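3',5'-cyclic-nucleotide phosphodiesterase 1 (Saccharomyces cerevisiae S288C, PDB 4OJX) is a class-II cyclic-nucleotide phosphodiesterase of the metallo-hydrolase/oxidoreductase clan that binds zinc ions. Local coordinates at residues E279-L284 against V324-S329; E5-G10 against C22-P27. All coordinates share one frame; numbering follows the deposited sequence.

Interaction 1 (E279-L284 against V324-S329); sequences ECSCPL and VTHVKS. With ZN (zinc ion), chain E; 5GP (guanosine-5'-monophosphate), chain C.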
# COMPACT_ATOMS: atom_id res chain seq x y z
N GLU A 279 -12.81 -4.11 -14.78
CA GLU A 279 -11.94 -2.97 -15.02
C GLU A 279 -12.23 -2.22 -16.31
O GLU A 279 -12.69 -2.79 -17.31
CB GLU A 279 -10.47 -3.40 -15.04
CG GLU A 279 -10.05 -4.24 -16.24
CD GLU A 279 -8.62 -3.94 -16.63
OE1 GLU A 279 -7.74 -4.76 -16.30
OE2 GLU A 279 -8.39 -2.88 -17.26
N CYS A 280 -11.91 -0.94 -16.29
CA CYS A 280 -11.57 -0.24 -17.51
C CYS A 280 -10.41 0.67 -17.13
O CYS A 280 -10.61 1.82 -16.74
CB CYS A 280 -12.75 0.55 -18.07
SG CYS A 280 -12.46 1.08 -19.77
N SER A 281 -9.19 0.14 -17.19
CA SER A 281 -8.03 0.86 -16.65
C SER A 281 -7.75 2.17 -17.36
O SER A 281 -7.30 3.12 -16.73
CB SER A 281 -6.77 0.00 -16.72
OG SER A 281 -6.83 -1.11 -15.86
N CYS A 282 -8.00 2.20 -18.67
CA CYS A 282 -7.55 3.30 -19.52
C CYS A 282 -8.68 3.85 -20.37
O CYS A 282 -9.60 3.12 -20.72
CB CYS A 282 -6.47 2.81 -20.48
SG CYS A 282 -5.03 2.11 -19.66
N PRO A 283 -8.60 5.16 -20.71
CA PRO A 283 -9.56 5.77 -21.64
C PRO A 283 -9.23 5.40 -23.08
O PRO A 283 -8.23 4.73 -23.34
CB PRO A 283 -9.33 7.26 -21.42
CG PRO A 283 -7.86 7.32 -21.16
CD PRO A 283 -7.58 6.13 -20.28
N LEU A 284 -10.06 5.85 -24.01
CA LEU A 284 -9.82 5.58 -25.43
C LEU A 284 -8.51 6.12 -25.98
O LEU A 284 -7.93 5.52 -26.89
CB LEU A 284 -10.98 6.12 -26.26
CG LEU A 284 -12.26 5.30 -26.17
CD1 LEU A 284 -13.37 6.04 -26.88
CD2 LEU A 284 -12.07 3.90 -26.75
N VAL A 324 -17.45 -0.15 -12.90
CA VAL A 324 -16.13 -0.07 -13.51
C VAL A 324 -15.07 0.15 -12.44
O VAL A 324 -15.17 1.08 -11.63
CB VAL A 324 -16.09 1.07 -14.52
CG1 VAL A 324 -14.71 1.23 -15.14
CG2 VAL A 324 -17.13 0.83 -15.60
N THR A 325 -14.05 -0.70 -12.45
CA THR A 325 -13.01 -0.71 -11.44
C THR A 325 -11.64 -0.43 -12.04
O THR A 325 -11.48 -0.38 -13.25
CB THR A 325 -12.97 -2.09 -10.76
OG1 THR A 325 -12.59 -3.06 -11.74
CG2 THR A 325 -14.33 -2.45 -10.18
N HIS A 326 -10.65 -0.25 -11.17
CA HIS A 326 -9.24 -0.28 -11.56
C HIS A 326 -8.87 0.80 -12.55
O HIS A 326 -7.99 0.62 -13.38
CB HIS A 326 -8.90 -1.67 -12.10
CG HIS A 326 -7.43 -2.04 -12.02
ND1 HIS A 326 -6.54 -1.72 -12.98
CD2 HIS A 326 -6.74 -2.80 -11.08
CE1 HIS A 326 -5.34 -2.21 -12.66
NE2 HIS A 326 -5.45 -2.87 -11.50
N VAL A 327 -9.53 1.95 -12.47
CA VAL A 327 -9.16 3.05 -13.34
C VAL A 327 -7.80 3.60 -12.89
O VAL A 327 -7.57 3.84 -11.70
CB VAL A 327 -10.22 4.17 -13.38
CG1 VAL A 327 -9.74 5.33 -14.24
CG2 VAL A 327 -11.54 3.61 -13.91
N LYS A 328 -6.89 3.77 -13.84
CA LYS A 328 -5.57 4.28 -13.53
C LYS A 328 -5.53 5.81 -13.47
O LYS A 328 -6.29 6.49 -14.17
CB LYS A 328 -4.58 3.77 -14.58
CG LYS A 328 -4.27 2.30 -14.39
CD LYS A 328 -3.30 1.76 -15.42
CE LYS A 328 -3.01 0.29 -15.21
NZ LYS A 328 -2.30 -0.02 -13.93
N SER A 329 -4.65 6.36 -12.63
CA SER A 329 -4.34 7.79 -12.73
C SER A 329 -3.62 8.04 -14.04
O SER A 329 -3.00 7.14 -14.62
CB SER A 329 -3.44 8.27 -11.60
OG SER A 329 -4.07 8.08 -10.36
ZN ZN E . -4.10 -4.38 -10.96
P 5GP C . -1.54 -3.61 -13.29
O1P 5GP C . -1.50 -2.63 -14.38
O2P 5GP C . -1.65 -5.04 -13.76
O3P 5GP C . -2.58 -3.23 -12.27
O5' 5GP C . -0.11 -3.44 -12.64
C5' 5GP C . 1.06 -3.70 -13.49
C4' 5GP C . 1.69 -2.45 -14.19
O4' 5GP C . 2.83 -2.85 -14.99
C3' 5GP C . 0.72 -1.81 -15.19
O3' 5GP C . 0.29 -0.54 -14.68
C2' 5GP C . 1.46 -1.60 -16.50
O2' 5GP C . 1.48 -0.20 -16.86
C1' 5GP C . 2.88 -2.06 -16.22
N9 5GP C . 3.42 -2.88 -17.36
C8 5GP C . 3.12 -4.17 -17.56
N7 5GP C . 3.77 -4.59 -18.64
C5 5GP C . 4.48 -3.57 -19.12
C6 5GP C . 5.29 -3.49 -20.18
O6 5GP C . 5.48 -4.46 -20.91
N1 5GP C . 5.93 -2.28 -20.47
C2 5GP C . 5.70 -1.19 -19.64
N2 5GP C . 6.29 -0.03 -19.90
N3 5GP C . 4.87 -1.33 -18.58
C4 5GP C . 4.27 -2.51 -18.32
O HOH W 1 -6.86 5.90 -16.83
O HOH W 2 -2.44 -5.49 -11.16
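The imidazole of H326 swings away from the backbone N (chi1 -156°), and S281 has OG beside its own backbone N (chi1 -67°). These torsions bring the imidazole edge to the serine hydroxyl. H326 ND1 donates to S281 OG at 3.0 Å, with the oxygen tilted modestly from the ring plane. S281 OG donates to E279 OE2 at 2.7 Å, from above the carboxylate plane. S281 N reaches the same oxygen from the same face. The serine therefore links ring and carboxylate. At the other end of the ring, H326 NE2 binds zinc at 2.1 Å. The bond at ND1 and the zinc bond at NE2 together hold the ring's rotation. D132, H133 and D244 also bind this metal, as do a water and the phosphate oxygen O3P of guanosine-5'-monophosphate.

Backbone bonds hold the segments in register. C280 N donates to T325 O at 3.1 Å, and K328 N to S281 O at 3.0 Å in a nearly straight bond (171°). K328 NZ donates to O3' (2.7 Å) and O1P (2.8 Å) of the nucleotide. The loops follow adjacent parallel strands, 273-279 and 321-325, and form part of the zinc and nucleotide site of this metallo-hydrolase/oxidoreductase fold.

Interaction 2 (E5-G10 against C22-P27); sequences EITILG and CFILKP
E5 and K26 begin an antiparallel strand pairing that ends in a classic beta bulge, where L9 and G10 both face C22. The strands 4-8 and 22-27 are neighbours in a mixed sheet.

In the backbone, E5 pairs with K26 and T7 with I24, each through two hydrogen bonds; T7 N to I24 O is 2.8 Å. At the bulge, C22 O accepts two N-H groups. The bond from G10 N is 3.1 Å, while that from L9 N is weak and bent (131°). C22 N returns a bond to G10 O.

Apolar contacts lie on both faces. I6, I8, F23 and L25 share one face, and strand 238-242 of the other large sheet packs against I6, F23 and L25. There I6 CG1 lies beside L25 CD2 at 3.7 Å, the two side chains pointing the same way. I8 CG2 meets the edge of the F23 ring. T7 and I24 lie side by side on the other face, with their CB atoms 3.8 Å apart. The L9 and I24 side chains cross, with L9 CD1 3.6 Å from I24 CG1. Helix 44-53 packs on L9 and T7.

On the T7 and I24 face, E5 and K26 also meet. The lysine chain curls back at chi3 (-77°) and chi4 (-64°), which turns NZ to the carboxylate. K26 NZ and E5 OE2 form a salt bridge at 3.2 Å; as a hydrogen bond it is weak. S91 OG is the stronger partner of E5 OE2. K26 NZ also bonds S93 OG and T30 O, and it donates to P27 O at 2.7 Å, nearly in line with that carbonyl.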
# COMPACT_ATOMS: atom_id res chain seq x y z
N GLU A 5 -24.23 -7.06 -0.43
CA GLU A 5 -23.63 -5.78 -0.07
C GLU A 5 -22.16 -5.85 -0.45
O GLU A 5 -21.45 -6.77 -0.04
CB GLU A 5 -23.75 -5.51 1.43
CG GLU A 5 -25.19 -5.28 1.86
CD GLU A 5 -25.36 -5.06 3.35
OE1 GLU A 5 -26.52 -4.96 3.80
OE2 GLU A 5 -24.36 -4.99 4.07
N ILE A 6 -21.72 -4.88 -1.24
CA ILE A 6 -20.33 -4.84 -1.70
C ILE A 6 -19.69 -3.56 -1.17
O ILE A 6 -20.10 -2.46 -1.57
CB ILE A 6 -20.23 -4.85 -3.24
CG1 ILE A 6 -20.97 -6.05 -3.85
CG2 ILE A 6 -18.76 -4.84 -3.67
CD1 ILE A 6 -20.89 -6.10 -5.36
N THR A 7 -18.70 -3.70 -0.29
CA THR A 7 -17.96 -2.55 0.21
C THR A 7 -16.74 -2.33 -0.68
O THR A 7 -15.91 -3.23 -0.82
CB THR A 7 -17.48 -2.77 1.65
OG1 THR A 7 -18.54 -3.26 2.46
CG2 THR A 7 -16.95 -1.47 2.24
N ILE A 8 -16.65 -1.16 -1.28
CA ILE A 8 -15.51 -0.85 -2.15
C ILE A 8 -14.39 -0.29 -1.28
O ILE A 8 -14.42 0.87 -0.90
CB ILE A 8 -15.90 0.15 -3.26
CG1 ILE A 8 -17.16 -0.34 -3.99
CG2 ILE A 8 -14.71 0.38 -4.19
CD1 ILE A 8 -17.75 0.62 -4.98
N LEU A 9 -13.41 -1.12 -0.94
CA LEU A 9 -12.26 -0.63 -0.19
C LEU A 9 -11.26 0.04 -1.09
O LEU A 9 -10.66 1.05 -0.71
CB LEU A 9 -11.59 -1.74 0.63
CG LEU A 9 -12.43 -2.32 1.77
CD1 LEU A 9 -11.57 -3.24 2.61
CD2 LEU A 9 -13.09 -1.25 2.64
N GLY A 10 -11.06 -0.52 -2.27
CA GLY A 10 -10.10 0.03 -3.21
C GLY A 10 -10.52 -0.25 -4.63
O GLY A 10 -10.90 -1.38 -4.96
N CYS A 22 -9.69 -3.96 -3.83
CA CYS A 22 -10.24 -4.85 -2.81
C CYS A 22 -11.71 -4.55 -2.61
O CYS A 22 -12.09 -3.39 -2.40
CB CYS A 22 -9.51 -4.68 -1.47
SG CYS A 22 -10.16 -5.76 -0.17
N PHE A 23 -12.54 -5.59 -2.68
CA PHE A 23 -13.98 -5.46 -2.45
C PHE A 23 -14.39 -6.42 -1.35
O PHE A 23 -14.00 -7.59 -1.38
CB PHE A 23 -14.74 -5.79 -3.74
CG PHE A 23 -14.14 -5.15 -4.96
CD1 PHE A 23 -14.12 -3.77 -5.11
CD2 PHE A 23 -13.57 -5.94 -5.95
CE1 PHE A 23 -13.54 -3.19 -6.23
CE2 PHE A 23 -13.01 -5.37 -7.09
CZ PHE A 23 -12.99 -3.99 -7.22
N ILE A 24 -15.17 -5.95 -0.39
CA ILE A 24 -15.70 -6.80 0.66
C ILE A 24 -17.12 -7.20 0.29
O ILE A 24 -17.90 -6.36 -0.16
CB ILE A 24 -15.70 -6.07 2.02
CG1 ILE A 24 -14.30 -5.62 2.41
CG2 ILE A 24 -16.39 -6.90 3.11
CD1 ILE A 24 -13.32 -6.75 2.55
N LEU A 25 -17.46 -8.47 0.50
CA LEU A 25 -18.81 -8.97 0.21
C LEU A 25 -19.44 -9.56 1.45
O LEU A 25 -18.78 -10.24 2.24
CB LEU A 25 -18.75 -10.08 -0.83
CG LEU A 25 -17.95 -9.86 -2.11
CD1 LEU A 25 -18.01 -11.11 -2.99
CD2 LEU A 25 -18.49 -8.66 -2.86
N LYS A 26 -20.75 -9.34 1.58
CA LYS A 26 -21.57 -10.04 2.57
C LYS A 26 -23.01 -10.08 2.09
O LYS A 26 -23.41 -9.30 1.22
CB LYS A 26 -21.47 -9.38 3.96
CG LYS A 26 -22.06 -7.98 4.02
CD LYS A 26 -22.04 -7.41 5.44
CE LYS A 26 -23.13 -7.97 6.36
NZ LYS A 26 -24.51 -7.63 5.92
N PRO A 27 -23.81 -11.00 2.65
CA PRO A 27 -25.24 -10.97 2.34
C PRO A 27 -25.87 -9.67 2.81
O PRO A 27 -25.47 -9.11 3.84
CB PRO A 27 -25.81 -12.15 3.15
CG PRO A 27 -24.64 -13.06 3.33
CD PRO A 27 -23.46 -12.14 3.51

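In the fold
Interactions 1 and 2 lie in the two large mixed sheets of the chain, with centres about 19 Å apart. Interaction 2 joins two strands within one sheet. Interaction 1 lies where two parallel strands of the other sheet run out into loops. The contacts meet directly where T325 CG2 packs on F23 CZ at 3.6 Å. F23 thus reaches the strand end that leads into H326. By nearest atoms, the side chain of F23 is about 10 Å from a zinc ion and about 12 Å from the guanosine-5'-monophosphate. H326 and K328 of interaction 1, in contrast, touch metal and nucleotide. Interaction 2 is buried core packing away from the metal. G13, in the loop after 5-10, accepts a bond from K328 NZ.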